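Long-range contacts in uncharacterized protein (Bordetella bronchiseptica, PDB 4XG0), which probably phosphorylates acid sugars, pairing a sugar-binding N-terminal domain with a nucleotide-binding C-terminal domain in the DUF1537 kinase family: residues 256-261 against 316-321; 353-358 against 396-401; 369-374 against 392-397. All blocks are in the same frame, centred on the assembly; numbering follows the deposited sequence.

Contact 1: 256-261 against 316-321; sequences AGPVLV and DALMLL
In the parallel part of the mixed sheet of the C-terminal domain, Val259, Leu260 and Val261 run beside Ala317, Leu318 and Met319, the two strand axes approaching to 4.6 Å at an angle of 17°. Four backbone bonds join them. Val259 turns both polar atoms to its neighbour: its N donates to Asp316 O at 3.1 Å, and its O receives Leu318 N at 2.9 Å. Val261 does the same two residues on, its N reaching Leu318 O at 2.8 Å, while its O takes Leu320 N. Just before the strand, Pro258 meets Leu318: ring atom CG lies 3.6 Å from Leu318 CD1. That branch gets there because Leu318 CG is anti to the carbonyl carbon (chi1 -59°), and the two side chains cross obliquely. Further along this face Leu260 CD1 sits 3.9 Å from Leu318 CB and 4.0 Å from Leu320 CG, under helix 334-349. Val259, Val261, Ala317 and Met319 take the other face, where helix 268-279 covers Val261 and Met319. At the loop end, the carboxylate of Asp316 lies by Pro258 and Gly257, with OD2 in a salt bridge to Arg421. Parallel strands with helices on both faces are the hallmark of an open alpha/beta sheet, the architecture of this nucleotide-binding domain.

Contact 2: 353-358 against 396-401; sequences AGVVAT and AGLPVV
Strand 354-358 and strand 399-401 run parallel, 13° apart and 4.7 Å between axes at their closest, with Val355 beside Val400 and Val356 beside Val401. Three N-H...O bonds fix that register. Val355 N donates to Pro399 O at 3.0 Å, and Val355 O takes Val401 N at 2.9 Å. Val401 O then accepts Ala357 N. Where the pairing starts, Pro399 has no N-H to give, and Ala353 O faces its ring instead, 3.4 Å from CD. Next to it Gly354 CA comes within 3.1 Å of Pro399 O, a close approach made by a residue with no side chain.

Among the side chains, Leu398 reaches back over this end. With CG anti to the backbone N (chi1 -173°), CD1 rests 3.9 Å from Gly354 CA, while CD2 turns to the CG2 methyl of Val355, the two side chains crossing at about a right angle. Val355 was modelled in two conformers, so that methyl contact holds for one of them and is doubtful as a fixed feature. On the opposite face Val356 and Val401 lie side by side, pointing the same way, with their CG1 atoms 4.1 Å apart. Helix 412-421 packs on Val356 through Leu413, Ala416 and Ile420, and on Pro399 through Ile420; Val385 and Leu387 of the next strand touch Val401.

The side chains that meet are purely aliphatic and sit in a mostly buried, apolar setting, the valines being fully buried. The polar bonding between the two segments is all backbone to backbone, so what distinguishes this pairing is the fit of its aliphatic side chains.

Contact 3: 369-374 against 392-397; sequences ALQASG and GGQAAG
Gln394 extends from its loop toward Gln371 and the end of helix 360-369. Its CB points at segment 369-374, and CG, anti to the carbonyl carbon (chi1 -44°), arrives 3.2 Å from Gln371 OE1. Gln394 CD follows, close to that same Gln371 OE1. At the tip NE2 lies 3.5 Å from Gln371 OE1 and equally far from Ala369 O, loose approaches rather than firm bonds. Gln394 OE1 stays farther off, 4.0 Å from Gln371 OE1, its nearest partner there and no bond. The two glutamine side chains cross with their amide planes 34° apart, and Leu348 of helix 334-349 also touches Gln394.

The backbone does the firmer work. Gln394 N donates to Leu370 O at 3.2 Å, and a water hydrogen-bonds to that carbonyl as well, giving a proton to Leu370 O and another to Gly392 O at 2.7 Å while accepting one from Ala395 N. Leu370 O thus serves two donors, and the water ties both ends of the turn around Gly393 to the helix end. Gly393 itself slides in close, its CA 3.2 Å from Gln371 O, at a positive phi that suits glycine. Deeper in, Leu370 CD2 meets Ala395 CB at 4.1 Å, and both residues also touch Leu390 of strand 385-391. Farther along the segment, Ser373 OG is hydrogen-bonded to Thr391 OG1.

Gln371, itself at positive phi, closes helix 360-369 with two bonds back into its last turn. The arrangement is a Schellman C-cap whose departing chain is packed against a glycine-rich loop, leading on to edge strand 374-380.

How the contacts relate
Contacts 1 and 2 are neighbouring joins in the buried core of one mixed sheet. Strands 259-263 and 354-358 lie next to each other in it, so Pro258 O to Ala353 N (2.8 Å) and Leu260 O to Val356 N (2.9 Å), both probable hydrogen bonds, link the two pairs. Contact 3 lies on the surface, its centre about 10 Å from that of contact 2; they share Ala396 and Gly397, where the loop of contact 3 leads into strand 399-403. The chemistry shifts accordingly: regular parallel pairing among aliphatic side chains inside, against one direct backbone bond, a bridging water and glutamine amides between the loops outside.

Contact 1: 256-261 against 316-321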
loop_
_atom_site.group_PDB
_atom_site.type_symbol
_atom_site.label_atom_id
_atom_site.label_comp_id
_atom_site.label_asym_id
_atom_site.label_seq_id
_atom_site.Cartn_x
_atom_site.Cartn_y
_atom_site.Cartn_z
ATOM N N ALA A 256 -4.264 3.056 12.012
ATOM C CA ALA A 256 -4.308 2.823 13.463
ATOM C C ALA A 256 -5.659 2.195 13.839
ATOM O O ALA A 256 -6.704 2.764 13.558
ATOM C CB ALA A 256 -4.097 4.124 14.207
ATOM N N GLY A 257 -5.614 1.016 14.464
ATOM C CA GLY A 257 -6.811 0.341 14.919
ATOM C C GLY A 257 -7.339 -0.538 13.798
ATOM O O GLY A 257 -6.880 -0.415 12.657
ATOM N N PRO A 258 -8.326 -1.388 14.113
ATOM C CA PRO A 258 -8.916 -2.280 13.122
ATOM C C PRO A 258 -9.866 -1.542 12.212
ATOM O O PRO A 258 -10.396 -0.504 12.582
ATOM C CB PRO A 258 -9.693 -3.260 13.987
ATOM C CG PRO A 258 -10.175 -2.422 15.100
ATOM C CD PRO A 258 -9.028 -1.480 15.400
ATOM N N VAL A 259 -10.048 -2.060 11.011
ATOM C CA VAL A 259 -11.162 -1.679 10.178
ATOM C C VAL A 259 -12.379 -2.438 10.668
ATOM O O VAL A 259 -12.334 -3.658 10.856
ATOM C CB VAL A 259 -10.898 -2.014 8.674
ATOM C CG1 VAL A 259 -12.170 -1.828 7.895
ATOM C CG2 VAL A 259 -9.851 -1.113 8.120
ATOM N N LEU A 260 -13.468 -1.717 10.915
ATOM C CA LEU A 260 -14.714 -2.320 11.328
ATOM C C LEU A 260 -15.625 -2.504 10.109
ATOM O O LEU A 260 -15.901 -1.548 9.409
ATOM C CB LEU A 260 -15.414 -1.383 12.331
ATOM C CG LEU A 260 -16.732 -1.900 12.872
ATOM C CD1 LEU A 260 -16.540 -3.226 13.604
ATOM C CD2 LEU A 260 -17.345 -0.864 13.808
ATOM N N VAL A 261 -16.088 -3.730 9.864
ATOM C CA VAL A 261 -16.986 -4.025 8.767
ATOM C C VAL A 261 -18.375 -4.437 9.272
ATOM O O VAL A 261 -18.501 -5.345 10.083
ATOM C CB VAL A 261 -16.396 -5.132 7.887
ATOM C CG1 VAL A 261 -17.291 -5.415 6.698
ATOM C CG2 VAL A 261 -14.995 -4.763 7.478
ATOM N N ASP A 316 -6.441 -7.166 9.765
ATOM C CA ASP A 316 -6.697 -6.333 10.944
ATOM C C ASP A 316 -8.108 -5.749 10.858
ATOM O O ASP A 316 -8.292 -4.553 10.599
ATOM C CB ASP A 316 -5.667 -5.214 11.020
ATOM C CG ASP A 316 -5.665 -4.503 12.367
ATOM O OD1 ASP A 316 -6.500 -4.852 13.233
ATOM O OD2 ASP A 316 -4.827 -3.586 12.545
ATOM N N ALA A 317 -9.096 -6.615 11.072
ATOM C CA ALA A 317 -10.481 -6.281 10.806
ATOM C C ALA A 317 -11.402 -6.932 11.814
ATOM O O ALA A 317 -11.147 -8.041 12.268
ATOM C CB ALA A 317 -10.855 -6.728 9.396
ATOM N N LEU A 318 -12.465 -6.216 12.175
ATOM C CA LEU A 318 -13.558 -6.760 12.982
ATOM C C LEU A 318 -14.813 -6.729 12.114
ATOM O O LEU A 318 -15.000 -5.771 11.376
ATOM C CB LEU A 318 -13.772 -5.895 14.223
ATOM C CG LEU A 318 -12.563 -5.756 15.159
ATOM C CD1 LEU A 318 -12.800 -4.681 16.193
ATOM C CD2 LEU A 318 -12.277 -7.063 15.821
ATOM N N MET A 319 -15.654 -7.758 12.183
ATOM C CA MET A 319 -16.901 -7.776 11.423
ATOM C C MET A 319 -18.116 -8.007 12.310
ATOM O O MET A 319 -18.115 -8.906 13.139
ATOM C CB MET A 319 -16.869 -8.827 10.304
ATOM C CG MET A 319 -18.103 -8.826 9.425
ATOM S SD MET A 319 -17.920 -9.920 7.983
ATOM C CE MET A 319 -17.924 -11.499 8.817
ATOM N N LEU A 320 -19.135 -7.159 12.150
ATOM C CA LEU A 320 -20.453 -7.399 12.736
ATOM C C LEU A 320 -21.397 -7.885 11.650
ATOM O O LEU A 320 -21.637 -7.185 10.661
ATOM C CB LEU A 320 -21.018 -6.133 13.376
ATOM C CG LEU A 320 -20.002 -5.251 14.084
ATOM C CD1 LEU A 320 -20.710 -4.041 14.715
ATOM C CD2 LEU A 320 -19.271 -6.021 15.158
ATOM N N LEU A 321 -21.910 -9.093 11.833
ATOM C CA LEU A 321 -22.757 -9.748 10.853
ATOM C C LEU A 321 -24.221 -9.835 11.322
ATOM O O LEU A 321 -24.520 -10.449 12.348
ATOM C CB LEU A 321 -22.205 -11.146 10.585
ATOM C CG LEU A 321 -22.906 -11.958 9.485
ATOM C CD1 LEU A 321 -22.928 -11.151 8.190
ATOM C CD2 LEU A 321 -22.214 -13.312 9.308
#

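Contact 2: 353-358 against 396-401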
loop_
_atom_site.group_PDB
_atom_site.type_symbol
_atom_site.label_atom_id
_atom_site.label_comp_id
_atom_site.label_asym_id
_atom_site.label_seq_id
_atom_site.Cartn_x
_atom_site.Cartn_y
_atom_site.Cartn_z
ATOM N N ALA A 353 -9.623 2.219 12.303
ATOM C CA ALA A 353 -8.988 2.795 11.155
ATOM C C ALA A 353 -9.987 3.288 10.121
ATOM O O ALA A 353 -9.654 4.129 9.298
ATOM C CB ALA A 353 -8.054 1.746 10.516
ATOM N N GLY A 354 -11.206 2.750 10.183
ATOM C CA GLY A 354 -12.297 3.068 9.280
ATOM C C GLY A 354 -13.442 2.079 9.442
ATOM O O GLY A 354 -13.344 1.112 10.214
ATOM N N VAL A 355 -14.519 2.339 8.709
ATOM C CA VAL A 355 -15.702 1.509 8.692
ATOM C C VAL A 355 -16.084 1.195 7.267
ATOM O O VAL A 355 -15.962 2.035 6.374
ATOM C CB VAL A 355 -16.895 2.208 9.364
ATOM C CG1 VAL A 355 -18.127 1.275 9.372
ATOM C CG2 VAL A 355 -16.531 2.603 10.734
ATOM N N VAL A 356 -16.523 -0.039 7.057
ATOM C CA VAL A 356 -17.084 -0.461 5.794
ATOM C C VAL A 356 -18.519 -0.926 6.084
ATOM O O VAL A 356 -18.769 -1.672 7.046
ATOM C CB VAL A 356 -16.289 -1.659 5.195
ATOM C CG1 VAL A 356 -16.907 -2.096 3.902
ATOM C CG2 VAL A 356 -14.842 -1.310 4.997
ATOM N N ALA A 357 -19.481 -0.451 5.316
ATOM C CA ALA A 357 -20.873 -0.797 5.601
ATOM C C ALA A 357 -21.570 -1.251 4.344
ATOM O O ALA A 357 -21.509 -0.603 3.289
ATOM C CB ALA A 357 -21.627 0.399 6.240
ATOM N N THR A 358 -22.232 -2.398 4.446
ATOM C CA THR A 358 -23.067 -2.901 3.372
ATOM C C THR A 358 -24.288 -3.639 3.965
ATOM O O THR A 358 -24.186 -4.244 5.025
ATOM C CB THR A 358 -22.255 -3.845 2.440
ATOM O OG1 THR A 358 -22.967 -4.078 1.222
ATOM C CG2 THR A 358 -22.006 -5.185 3.084
ATOM N N ALA A 396 -16.148 12.646 12.787
ATOM C CA ALA A 396 -15.738 13.354 11.586
ATOM C C ALA A 396 -14.313 12.998 11.248
ATOM O O ALA A 396 -13.436 12.990 12.123
ATOM C CB ALA A 396 -15.865 14.845 11.768
ATOM N N GLY A 397 -14.076 12.718 9.968
ATOM C CA GLY A 397 -12.773 12.337 9.502
ATOM C C GLY A 397 -12.534 10.855 9.362
ATOM O O GLY A 397 -11.576 10.456 8.682
ATOM N N LEU A 398 -13.379 10.027 9.958
ATOM C CA LEU A 398 -13.172 8.589 9.889
ATOM C C LEU A 398 -13.346 8.103 8.467
ATOM O O LEU A 398 -14.374 8.371 7.852
ATOM C CB LEU A 398 -14.143 7.851 10.783
ATOM C CG LEU A 398 -13.932 6.346 10.938
ATOM C CD1 LEU A 398 -12.689 6.029 11.764
ATOM C CD2 LEU A 398 -15.144 5.738 11.536
ATOM N N PRO A 399 -12.369 7.351 7.957
ATOM C CA PRO A 399 -12.584 6.742 6.635
ATOM C C PRO A 399 -13.755 5.766 6.622
ATOM O O PRO A 399 -13.988 5.017 7.579
ATOM C CB PRO A 399 -11.277 6.024 6.368
ATOM C CG PRO A 399 -10.226 6.844 7.172
ATOM C CD PRO A 399 -11.004 7.106 8.457
ATOM N N VAL A 400 -14.516 5.823 5.533
ATOM C CA VAL A 400 -15.713 5.012 5.376
ATOM C C VAL A 400 -15.824 4.533 3.925
ATOM O O VAL A 400 -15.425 5.234 2.984
ATOM C CB VAL A 400 -17.010 5.816 5.767
ATOM C CG1 VAL A 400 -17.082 7.141 5.004
ATOM C CG2 VAL A 400 -18.254 4.992 5.558
ATOM N N VAL A 401 -16.346 3.319 3.775
ATOM C CA VAL A 401 -16.674 2.729 2.496
ATOM C C VAL A 401 -18.097 2.242 2.606
ATOM O O VAL A 401 -18.483 1.617 3.595
ATOM C CB VAL A 401 -15.768 1.503 2.190
ATOM C CG1 VAL A 401 -16.305 0.688 1.017
ATOM C CG2 VAL A 401 -14.330 1.925 1.945
#

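Contact 3: 369-374 against 392-397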
loop_
_atom_site.group_PDB
_atom_site.type_symbol
_atom_site.label_atom_id
_atom_site.label_comp_id
_atom_site.label_asym_id
_atom_site.label_seq_id
_atom_site.Cartn_x
_atom_site.Cartn_y
_atom_site.Cartn_z
ATOM N N ALA A 369 -26.099 6.769 13.418
ATOM C CA ALA A 369 -25.661 6.551 14.805
ATOM C C ALA A 369 -24.475 7.401 15.171
ATOM O O ALA A 369 -24.321 7.803 16.316
ATOM C CB ALA A 369 -25.347 5.124 15.055
ATOM N N LEU A 370 -23.615 7.659 14.196
ATOM C CA LEU A 370 -22.468 8.553 14.405
ATOM C C LEU A 370 -22.786 10.028 14.121
ATOM O O LEU A 370 -21.919 10.884 14.238
ATOM C CB LEU A 370 -21.295 8.100 13.554
ATOM C CG LEU A 370 -20.614 6.791 13.959
ATOM C CD1 LEU A 370 -19.669 6.335 12.875
ATOM C CD2 LEU A 370 -19.837 7.016 15.251
ATOM N N GLN A 371 -24.034 10.311 13.751
ATOM C CA GLN A 371 -24.501 11.680 13.514
ATOM C C GLN A 371 -23.712 12.337 12.383
ATOM O O GLN A 371 -23.512 13.554 12.357
ATOM C CB GLN A 371 -24.449 12.507 14.819
ATOM C CG GLN A 371 -25.076 11.767 16.016
ATOM C CD GLN A 371 -24.839 12.474 17.362
ATOM O OE1 GLN A 371 -23.796 13.110 17.578
ATOM N NE2 GLN A 371 -25.804 12.354 18.268
ATOM N N ALA A 372 -23.280 11.512 11.433
ATOM C CA ALA A 372 -22.611 12.005 10.255
ATOM C C ALA A 372 -23.626 12.531 9.263
ATOM O O ALA A 372 -24.672 11.895 9.033
ATOM C CB ALA A 372 -21.776 10.898 9.612
ATOM N N SER A 373 -23.318 13.682 8.684
ATOM C CA SER A 373 -24.200 14.302 7.691
ATOM C C SER A 373 -24.002 13.664 6.312
ATOM O O SER A 373 -24.916 13.580 5.487
ATOM C CB SER A 373 -23.904 15.790 7.607
ATOM O OG SER A 373 -22.542 16.022 7.298
ATOM N N GLY A 374 -22.792 13.196 6.061
ATOM C CA GLY A 374 -22.451 12.755 4.731
ATOM C C GLY A 374 -21.011 12.305 4.705
ATOM O O GLY A 374 -20.433 12.096 5.765
ATOM N N GLY A 392 -19.174 15.733 9.683
ATOM C CA GLY A 392 -20.087 16.000 10.776
ATOM C C GLY A 392 -20.052 14.928 11.846
ATOM O O GLY A 392 -19.500 13.847 11.670
ATOM N N GLY A 393 -20.631 15.251 12.992
ATOM C CA GLY A 393 -20.859 14.256 14.014
ATOM C C GLY A 393 -19.619 13.885 14.791
ATOM O O GLY A 393 -18.553 14.485 14.643
ATOM N N GLN A 394 -19.741 12.831 15.571
ATOM C CA GLN A 394 -18.750 12.487 16.583
ATOM C C GLN A 394 -17.461 11.841 16.041
ATOM O O GLN A 394 -16.457 11.744 16.743
ATOM C CB GLN A 394 -19.426 11.535 17.579
ATOM C CG GLN A 394 -20.860 11.974 17.992
ATOM C CD GLN A 394 -21.579 10.933 18.836
ATOM O OE1 GLN A 394 -21.530 10.975 20.065
ATOM N NE2 GLN A 394 -22.254 9.991 18.173
ATOM N N ALA A 395 -17.498 11.375 14.797
ATOM C CA ALA A 395 -16.355 10.683 14.195
ATOM C C ALA A 395 -15.974 11.334 12.873
ATOM O O ALA A 395 -15.515 10.651 11.930
ATOM C CB ALA A 395 -16.693 9.219 13.957
ATOM N N ALA A 396 -16.148 12.646 12.787
ATOM C CA ALA A 396 -15.738 13.354 11.586
ATOM C C ALA A 396 -14.313 12.998 11.248
ATOM O O ALA A 396 -13.436 12.990 12.123
ATOM C CB ALA A 396 -15.865 14.845 11.768
ATOM N N GLY A 397 -14.076 12.718 9.968
ATOM C CA GLY A 397 -12.773 12.337 9.502
ATOM C C GLY A 397 -12.534 10.855 9.362
ATOM O O GLY A 397 -11.576 10.456 8.682
HETATM O O HOH W 1 -19.486 11.315 12.703
#